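Local coordinates for protein glutaredoxin (Grx-1) (Archaeoglobus fulgidus, PDB 3IC4) that probably transfers electrons by thiol-disulfide exchange, as a small glutaredoxin with a thioredoxin-type fold, at residues 27-32 and 37-42; 42-47 and 54-59; 61-64 and 69-72. All coordinates share one frame; numbering follows the deposited sequence.

Contact 1 (27-32 and 37-42)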
loop_
_atom_site.group_PDB
_atom_site.type_symbol
_atom_site.label_atom_id
_atom_site.label_comp_id
_atom_site.label_asym_id
_atom_site.label_seq_id
_atom_site.Cartn_x
_atom_site.Cartn_y
_atom_site.Cartn_z
ATOM N N ARG A 27 0.414 11.699 3.357
ATOM C CA ARG A 27 -0.974 12.162 3.309
ATOM C C ARG A 27 -1.963 10.964 3.302
ATOM O O ARG A 27 -2.961 10.932 3.990
ATOM C CB ARG A 27 -1.206 13.063 2.095
ATOM C CG ARG A 27 -0.712 14.472 2.261
ATOM C CD ARG A 27 -1.103 15.350 1.069
ATOM N NE ARG A 27 -0.143 15.210 0.001
ATOM C CZ ARG A 27 1.020 15.860 -0.079
ATOM N NH1 ARG A 27 1.794 15.650 -1.134
ATOM N NH2 ARG A 27 1.464 16.711 0.834
ATOM N N THR A 28 -1.631 9.973 2.487
ATOM C CA THR A 28 -2.463 8.780 2.383
ATOM C C THR A 28 -2.493 8.010 3.718
ATOM O O THR A 28 -3.542 7.570 4.146
ATOM C CB THR A 28 -1.928 7.853 1.278
ATOM O OG1 THR A 28 -1.855 8.597 0.067
ATOM C CG2 THR A 28 -2.820 6.602 1.057
ATOM N N LEU A 29 -1.345 7.889 4.386
ATOM C CA LEU A 29 -1.293 7.265 5.708
ATOM C C LEU A 29 -2.212 7.988 6.711
ATOM O O LEU A 29 -2.946 7.367 7.477
ATOM C CB LEU A 29 0.168 7.246 6.205
ATOM C CG LEU A 29 0.372 6.661 7.629
ATOM C CD1 LEU A 29 0.368 5.184 7.536
ATOM C CD2 LEU A 29 1.641 7.139 8.303
ATOM N N GLU A 30 -2.147 9.316 6.723
ATOM C CA GLU A 30 -2.988 10.105 7.608
ATOM C C GLU A 30 -4.465 9.951 7.247
ATOM O O GLU A 30 -5.312 9.914 8.131
ATOM C CB GLU A 30 -2.525 11.562 7.625
ATOM C CG GLU A 30 -1.061 11.716 8.194
ATOM C CD GLU A 30 -0.902 11.277 9.626
ATOM O OE1 GLU A 30 -1.867 11.372 10.452
ATOM O OE2 GLU A 30 0.228 10.840 10.013
ATOM N N PHE A 31 -4.770 9.835 5.954
ATOM C CA PHE A 31 -6.140 9.541 5.554
ATOM C C PHE A 31 -6.647 8.260 6.178
ATOM O O PHE A 31 -7.760 8.199 6.684
ATOM C CB PHE A 31 -6.269 9.475 4.017
ATOM C CG PHE A 31 -7.644 9.010 3.538
ATOM C CD1 PHE A 31 -8.683 9.898 3.405
ATOM C CD2 PHE A 31 -7.888 7.684 3.300
ATOM C CE1 PHE A 31 -9.963 9.445 3.071
ATOM C CE2 PHE A 31 -9.137 7.243 2.959
ATOM C CZ PHE A 31 -10.162 8.114 2.869
ATOM N N LEU A 32 -5.847 7.203 6.039
ATOM C CA LEU A 32 -6.224 5.870 6.514
ATOM C C LEU A 32 -6.353 5.883 8.004
ATOM O O LEU A 32 -7.269 5.270 8.551
ATOM C CB LEU A 32 -5.206 4.817 6.048
ATOM C CG LEU A 32 -5.185 4.542 4.534
ATOM C CD1 LEU A 32 -4.038 3.641 4.229
ATOM C CD2 LEU A 32 -6.515 4.029 4.028
ATOM N N VAL A 37 -10.210 2.553 9.743
ATOM C CA VAL A 37 -10.146 1.197 9.221
ATOM C C VAL A 37 -8.855 0.508 9.688
ATOM O O VAL A 37 -7.883 1.171 9.947
ATOM C CB VAL A 37 -10.318 1.203 7.685
ATOM C CG1 VAL A 37 -11.797 1.574 7.360
ATOM C CG2 VAL A 37 -9.316 2.142 7.006
ATOM N N ASP A 38 -8.912 -0.803 9.955
ATOM C CA ASP A 38 -7.720 -1.589 10.196
ATOM C C ASP A 38 -7.014 -1.576 8.873
ATOM O O ASP A 38 -7.620 -1.922 7.878
ATOM C CB ASP A 38 -8.027 -3.078 10.524
ATOM C CG ASP A 38 -8.412 -3.316 11.963
ATOM O OD1 ASP A 38 -8.521 -2.323 12.734
ATOM O OD2 ASP A 38 -8.614 -4.533 12.334
ATOM N N PHE A 39 -5.741 -1.189 8.859
ATOM C CA PHE A 39 -4.928 -1.229 7.679
ATOM C C PHE A 39 -3.477 -1.518 8.071
ATOM O O PHE A 39 -3.063 -1.405 9.234
ATOM C CB PHE A 39 -5.030 0.098 6.893
ATOM C CG PHE A 39 -4.265 1.239 7.538
ATOM C CD1 PHE A 39 -2.994 1.575 7.104
ATOM C CD2 PHE A 39 -4.798 1.907 8.593
ATOM C CE1 PHE A 39 -2.269 2.638 7.694
ATOM C CE2 PHE A 39 -4.087 2.954 9.216
ATOM C CZ PHE A 39 -2.821 3.303 8.751
ATOM N N GLU A 40 -2.726 -1.962 7.082
ATOM C CA GLU A 40 -1.328 -2.202 7.210
ATOM C C GLU A 40 -0.572 -1.354 6.183
ATOM O O GLU A 40 -1.094 -1.083 5.096
ATOM C CB GLU A 40 -1.044 -3.704 7.052
ATOM C CG GLU A 40 -1.868 -4.549 8.039
ATOM C CD GLU A 40 -1.512 -4.293 9.504
ATOM O OE1 GLU A 40 -0.386 -3.887 9.800
ATOM O OE2 GLU A 40 -2.382 -4.485 10.386
ATOM N N VAL A 41 0.670 -1.030 6.499
ATOM C CA VAL A 41 1.544 -0.258 5.559
ATOM C C VAL A 41 2.881 -0.976 5.385
ATOM O O VAL A 41 3.448 -1.485 6.370
ATOM C CB VAL A 41 1.817 1.229 5.981
ATOM C CG1 VAL A 41 2.481 1.401 7.362
ATOM C CG2 VAL A 41 2.719 1.941 4.915
ATOM N N ILE A 42 3.331 -1.058 4.142
ATOM C CA ILE A 42 4.680 -1.489 3.814
ATOM C C ILE A 42 5.477 -0.300 3.269
ATOM O O ILE A 42 5.153 0.236 2.204
ATOM C CB ILE A 42 4.693 -2.641 2.815
ATOM C CG1 ILE A 42 3.954 -3.867 3.407
ATOM C CG2 ILE A 42 6.106 -2.988 2.401
ATOM C CD1 ILE A 42 3.821 -5.025 2.418
HETATM O O HOH W 1 -7.433 3.414 10.858
#
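In the beta-alpha-beta unit made of strand 15-18, helix 23-35 and strand 40-43, L29 and L32 of the helix meet F39 and V41 in the segment 37-42 that leads into strand 40-43. The F39 ring is the centre of the contact. L32 CB sits over one ring face, 3.7 Å from the ring centroid and only 5° off its normal, a CH-pi contact. L32 CD1 lies on the same side, above the rim near F39 CD1, also 3.7 Å away. L29 comes from another direction. Its CD1 meets F39 CE1 at 3.7 Å, at the ring edge and near the ring plane, and the two side chains cross at about a right angle. F39 CG lies between the backbone N and the carbonyl carbon (chi1 75°), which turns the ring in toward the helix. V41 is a looser neighbour, with CG1 4.3 Å from L29 CD1. At the other end V37 CG2 lies 4.0 Å from L32 O. A water donates to L32 O at 3.0 Å. It also reaches V37 O, but at 2.5 Å this second bond is short and its length is doubtful. L32 and V41 both touch M16 of strand 15-18, whose backbone bonds to E40 and I42. V37 touches I90 of helix 83-91, and F31 rests on L86 and K87 of that helix.

Contact 2 (42-47 and 54-59)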
loop_
_atom_site.group_PDB
_atom_site.type_symbol
_atom_site.label_atom_id
_atom_site.label_comp_id
_atom_site.label_asym_id
_atom_site.label_seq_id
_atom_site.Cartn_x
_atom_site.Cartn_y
_atom_site.Cartn_z
ATOM N N ILE A 42 3.331 -1.058 4.142
ATOM C CA ILE A 42 4.680 -1.489 3.814
ATOM C C ILE A 42 5.477 -0.300 3.269
ATOM O O ILE A 42 5.153 0.236 2.204
ATOM C CB ILE A 42 4.693 -2.641 2.815
ATOM C CG1 ILE A 42 3.954 -3.867 3.407
ATOM C CG2 ILE A 42 6.106 -2.988 2.401
ATOM C CD1 ILE A 42 3.821 -5.025 2.418
ATOM N N TRP A 43 6.526 0.077 4.002
ATOM C CA TRP A 43 7.445 1.113 3.565
ATOM C C TRP A 43 8.587 0.437 2.775
ATOM O O TRP A 43 9.472 -0.282 3.336
ATOM C CB TRP A 43 8.007 1.802 4.779
ATOM C CG TRP A 43 7.047 2.533 5.614
ATOM C CD1 TRP A 43 6.928 2.406 6.970
ATOM C CD2 TRP A 43 6.124 3.570 5.232
ATOM N NE1 TRP A 43 5.999 3.287 7.440
ATOM C CE2 TRP A 43 5.473 4.006 6.404
ATOM C CE3 TRP A 43 5.798 4.198 4.035
ATOM C CZ2 TRP A 43 4.527 5.061 6.401
ATOM C CZ3 TRP A 43 4.826 5.221 4.043
ATOM C CH2 TRP A 43 4.199 5.610 5.179
ATOM N N ILE A 44 8.584 0.700 1.498
ATOM C CA ILE A 44 9.472 0.006 0.576
ATOM C C ILE A 44 10.889 0.487 0.843
ATOM O O ILE A 44 11.858 -0.258 0.687
ATOM C CB ILE A 44 9.031 0.304 -0.889
ATOM C CG1 ILE A 44 7.612 -0.270 -1.129
ATOM C CG2 ILE A 44 10.061 -0.190 -1.858
ATOM C CD1 ILE A 44 7.028 0.004 -2.433
ATOM N N ASP A 45 11.023 1.734 1.295
ATOM C CA ASP A 45 12.325 2.247 1.648
ATOM C C ASP A 45 13.011 1.618 2.860
ATOM O O ASP A 45 14.227 1.814 3.066
ATOM C CB ASP A 45 12.245 3.751 1.776
ATOM C CG ASP A 45 11.283 4.217 2.842
ATOM O OD1 ASP A 45 10.092 3.855 2.829
ATOM O OD2 ASP A 45 11.758 5.069 3.682
ATOM N N LYS A 46 12.221 0.970 3.706
ATOM C CA LYS A 46 12.721 0.219 4.873
ATOM C C LYS A 46 13.108 -1.214 4.544
ATOM O O LYS A 46 13.622 -1.933 5.400
ATOM C CB LYS A 46 11.652 0.262 5.957
ATOM C CG LYS A 46 11.295 1.686 6.379
ATOM C CD LYS A 46 12.333 2.317 7.298
ATOM C CE LYS A 46 12.358 3.868 7.209
ATOM N NZ LYS A 46 11.279 4.515 7.992
ATOM N N LEU A 47 12.868 -1.631 3.299
ATOM C CA LEU A 47 13.306 -2.907 2.745
ATOM C C LEU A 47 14.603 -2.737 1.967
ATOM O O LEU A 47 14.928 -1.647 1.523
ATOM C CB LEU A 47 12.214 -3.450 1.806
ATOM C CG LEU A 47 10.823 -3.626 2.470
ATOM C CD1 LEU A 47 9.796 -4.207 1.533
ATOM C CD2 LEU A 47 10.944 -4.498 3.670
ATOM N N LYS A 54 11.112 -7.571 -4.543
ATOM C CA LYS A 54 9.894 -8.359 -4.545
ATOM C C LYS A 54 8.644 -7.502 -4.297
ATOM O O LYS A 54 7.612 -7.684 -4.983
ATOM C CB LYS A 54 10.034 -9.433 -3.479
ATOM C CG LYS A 54 8.914 -10.404 -3.316
ATOM C CD LYS A 54 9.197 -11.234 -2.011
ATOM C CE LYS A 54 8.873 -12.758 -2.139
ATOM N NZ LYS A 54 7.566 -13.227 -1.481
ATOM N N VAL A 55 8.747 -6.558 -3.347
ATOM C CA VAL A 55 7.638 -5.667 -3.035
ATOM C C VAL A 55 7.386 -4.690 -4.173
ATOM O O VAL A 55 6.227 -4.407 -4.528
ATOM C CB VAL A 55 7.834 -4.953 -1.722
ATOM C CG1 VAL A 55 6.658 -4.008 -1.453
ATOM C CG2 VAL A 55 7.950 -5.995 -0.611
ATOM N N ILE A 56 8.475 -4.208 -4.762
ATOM C CA ILE A 56 8.336 -3.355 -5.970
ATOM C C ILE A 56 7.578 -4.065 -7.119
ATOM O O ILE A 56 6.693 -3.496 -7.775
ATOM C CB ILE A 56 9.694 -2.719 -6.431
ATOM C CG1 ILE A 56 10.185 -1.720 -5.364
ATOM C CG2 ILE A 56 9.441 -1.952 -7.762
ATOM C CD1 ILE A 56 11.671 -1.302 -5.427
ATOM N N GLU A 57 7.914 -5.323 -7.358
ATOM C CA GLU A 57 7.255 -6.072 -8.403
ATOM C C GLU A 57 5.811 -6.324 -8.033
ATOM O O GLU A 57 4.932 -6.289 -8.905
ATOM C CB GLU A 57 8.014 -7.361 -8.727
ATOM C CG GLU A 57 9.333 -7.128 -9.563
ATOM C CD GLU A 57 9.257 -6.053 -10.685
ATOM O OE1 GLU A 57 8.233 -5.916 -11.414
ATOM O OE2 GLU A 57 10.256 -5.312 -10.808
ATOM N N LYS A 58 5.548 -6.494 -6.753
ATOM C CA LYS A 58 4.161 -6.650 -6.273
ATOM C C LYS A 58 3.278 -5.417 -6.481
ATOM O O LYS A 58 2.144 -5.524 -6.979
ATOM C CB LYS A 58 4.183 -7.024 -4.829
ATOM C CG LYS A 58 2.816 -7.218 -4.166
ATOM C CD LYS A 58 2.053 -8.276 -4.824
ATOM C CE LYS A 58 1.191 -9.080 -3.876
ATOM N NZ LYS A 58 0.729 -10.318 -4.550
ATOM N N VAL A 59 3.793 -4.265 -6.133
ATOM C CA VAL A 59 3.168 -2.974 -6.392
ATOM C C VAL A 59 2.813 -2.858 -7.903
ATOM O O VAL A 59 1.738 -2.442 -8.251
ATOM C CB VAL A 59 4.187 -1.796 -5.971
ATOM C CG1 VAL A 59 4.056 -0.550 -6.834
ATOM C CG2 VAL A 59 4.067 -1.455 -4.553
#
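V55 of helix 49-63 meets three apolar side chains: I42 from strand 40-43, I44 from the 3-10 turn after it, and L47 just beyond. The well-packed part is I44 against V55, V59 and I56. V55 CG1 stands anti to the backbone N (chi1 179°) and faces I44 CG1 at 3.9 Å. The extended I44 chain (chi2 176°) carries CD1 on to V59 CG2, 3.9 Å away. The I44 branch CG2 turns to I56 CG1 at 3.8 Å, and these two side chains cross at about a right angle. I44, V55 and V59 are buried, while I42, I56 and L47 at the margins are partly exposed. I42 CG2 lies 4.0 Å from V55 CG1. L47 CD1 approaches V55 CG2 to 3.3 Å, a doubtfully short distance. I56 also rests on Y66. No hydrogen bond joins the two segments. V55 and V59 also touch Y17 of strand 15-18. Helix 49-63 thus packs on one face of the four-stranded mixed sheet and helix 23-35 on the other, the layering of the thioredoxin fold to which glutaredoxins belong.

Contact 3 (61-64 and 69-72); sequences SISG and PVVV
I62 places both CG2 and CD1 against one methyl of V72. Its CD1 is 3.7 Å from V72 CG2, and its CG2 is 3.8 Å from the same atom. The CG2 branch, anti to the backbone N of I62 (chi1 -63° for CG1), also reaches V70 CG1 at 4.0 Å. It faces both valines, which point to the same side of strand 70-73. S63 adds the neighbouring contact, with CB 4.0 Å from V70 CG2. Its hydroxyl is engaged elsewhere: S63 OG bonds to S65 OG and weakly to V59 O. No hydrogen bond crosses the contact, which is carried by the I62, V70 and V72 side chains and S63 CB. Helix 49-63 ends at S63, and G64 follows with a positive phi (77°). P69 follows a cis peptide bond, as in the cis-proline loop of the thioredoxin superfamily, and touches H24 and C25 at the start of helix 23-35. V71 points away from I62 and meets L86 and L89 of helix 83-91. Strand 70-73 runs between strands 15-18 and 76-79. Accordingly, I62 also touches Y17 on one of these strands and H77 on the other, while S63 touches H77 and L79.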
loop_
_atom_site.group_PDB
_atom_site.type_symbol
_atom_site.label_atom_id
_atom_site.label_comp_id
_atom_site.label_asym_id
_atom_site.label_seq_id
_atom_site.Cartn_x
_atom_site.Cartn_y
_atom_site.Cartn_z
ATOM N N SER A 61 2.447 -5.297 -10.033
ATOM C CA SER A 61 1.433 -6.272 -10.392
ATOM C C SER A 61 0.033 -5.813 -10.001
ATOM O O SER A 61 -0.924 -6.231 -10.624
ATOM C CB SER A 61 1.770 -7.594 -9.744
ATOM O OG SER A 61 1.366 -7.662 -8.403
ATOM N N ILE A 62 -0.084 -4.925 -9.008
ATOM C CA ILE A 62 -1.374 -4.350 -8.596
ATOM C C ILE A 62 -1.756 -3.104 -9.470
ATOM O O ILE A 62 -2.815 -3.066 -10.048
ATOM C CB ILE A 62 -1.354 -3.929 -7.171
ATOM C CG1 ILE A 62 -1.131 -5.161 -6.261
ATOM C CG2 ILE A 62 -2.628 -3.204 -6.871
ATOM C CD1 ILE A 62 -0.593 -4.831 -4.885
ATOM N N SER A 63 -0.876 -2.118 -9.612
ATOM C CA SER A 63 -1.250 -0.838 -10.269
ATOM C C SER A 63 -0.815 -0.724 -11.751
ATOM O O SER A 63 -1.260 0.180 -12.428
ATOM C CB SER A 63 -0.594 0.369 -9.546
ATOM O OG SER A 63 0.832 0.374 -9.738
ATOM N N GLY A 64 0.086 -1.598 -12.210
ATOM C CA GLY A 64 0.655 -1.484 -13.531
ATOM C C GLY A 64 1.691 -0.433 -13.650
ATOM O O GLY A 64 2.246 -0.247 -14.721
ATOM N N PRO A 69 1.764 6.465 -3.620
ATOM C CA PRO A 69 1.176 5.328 -2.848
ATOM C C PRO A 69 0.251 4.433 -3.644
ATOM O O PRO A 69 -0.349 4.856 -4.609
ATOM C CB PRO A 69 0.346 6.037 -1.748
ATOM C CG PRO A 69 -0.080 7.349 -2.439
ATOM C CD PRO A 69 1.164 7.748 -3.179
ATOM N N VAL A 70 0.160 3.159 -3.230
ATOM C CA VAL A 70 -0.902 2.270 -3.717
ATOM C C VAL A 70 -1.636 1.721 -2.505
ATOM O O VAL A 70 -1.016 1.273 -1.523
ATOM C CB VAL A 70 -0.374 1.118 -4.597
ATOM C CG1 VAL A 70 -1.508 0.066 -4.943
ATOM C CG2 VAL A 70 0.241 1.712 -5.843
ATOM N N VAL A 71 -2.937 1.837 -2.530
ATOM C CA VAL A 71 -3.782 1.274 -1.465
ATOM C C VAL A 71 -4.676 0.220 -2.125
ATOM O O VAL A 71 -5.341 0.475 -3.111
ATOM C CB VAL A 71 -4.623 2.323 -0.716
ATOM C CG1 VAL A 71 -5.478 1.655 0.388
ATOM C CG2 VAL A 71 -3.706 3.381 -0.082
ATOM N N VAL A 72 -4.657 -0.948 -1.508
ATOM C CA VAL A 72 -5.327 -2.136 -2.025
ATOM C C VAL A 72 -6.367 -2.605 -1.045
ATOM O O VAL A 72 -6.090 -2.736 0.172
ATOM C CB VAL A 72 -4.360 -3.314 -2.287
ATOM C CG1 VAL A 72 -5.162 -4.483 -2.975
ATOM C CG2 VAL A 72 -3.172 -2.815 -3.129
#

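The contacts follow one another along the chain and reach the same mixed sheet. Contacts 1 and 2 share I42 and strand 40-43. V41 points to helix 23-35 and I42 to helix 49-63, so the two helices lie on opposite faces. Their centres are about 15 Å apart, yet L29 CD2 still touches W43 CZ2 at 4.0 Å. Contacts 2 and 3 both use helix 49-63, with centres about 11 Å apart. Contact 3 ties the end of this helix to strand 70-73. Contacts 1 and 3, about 14 Å apart, meet through T28 with P69 and V71. Together they form the helix-sheet-helix layering of a thioredoxin-type fold. Contacts 1 and 2 lie near, without touching, the probable CxxC (C22, C25).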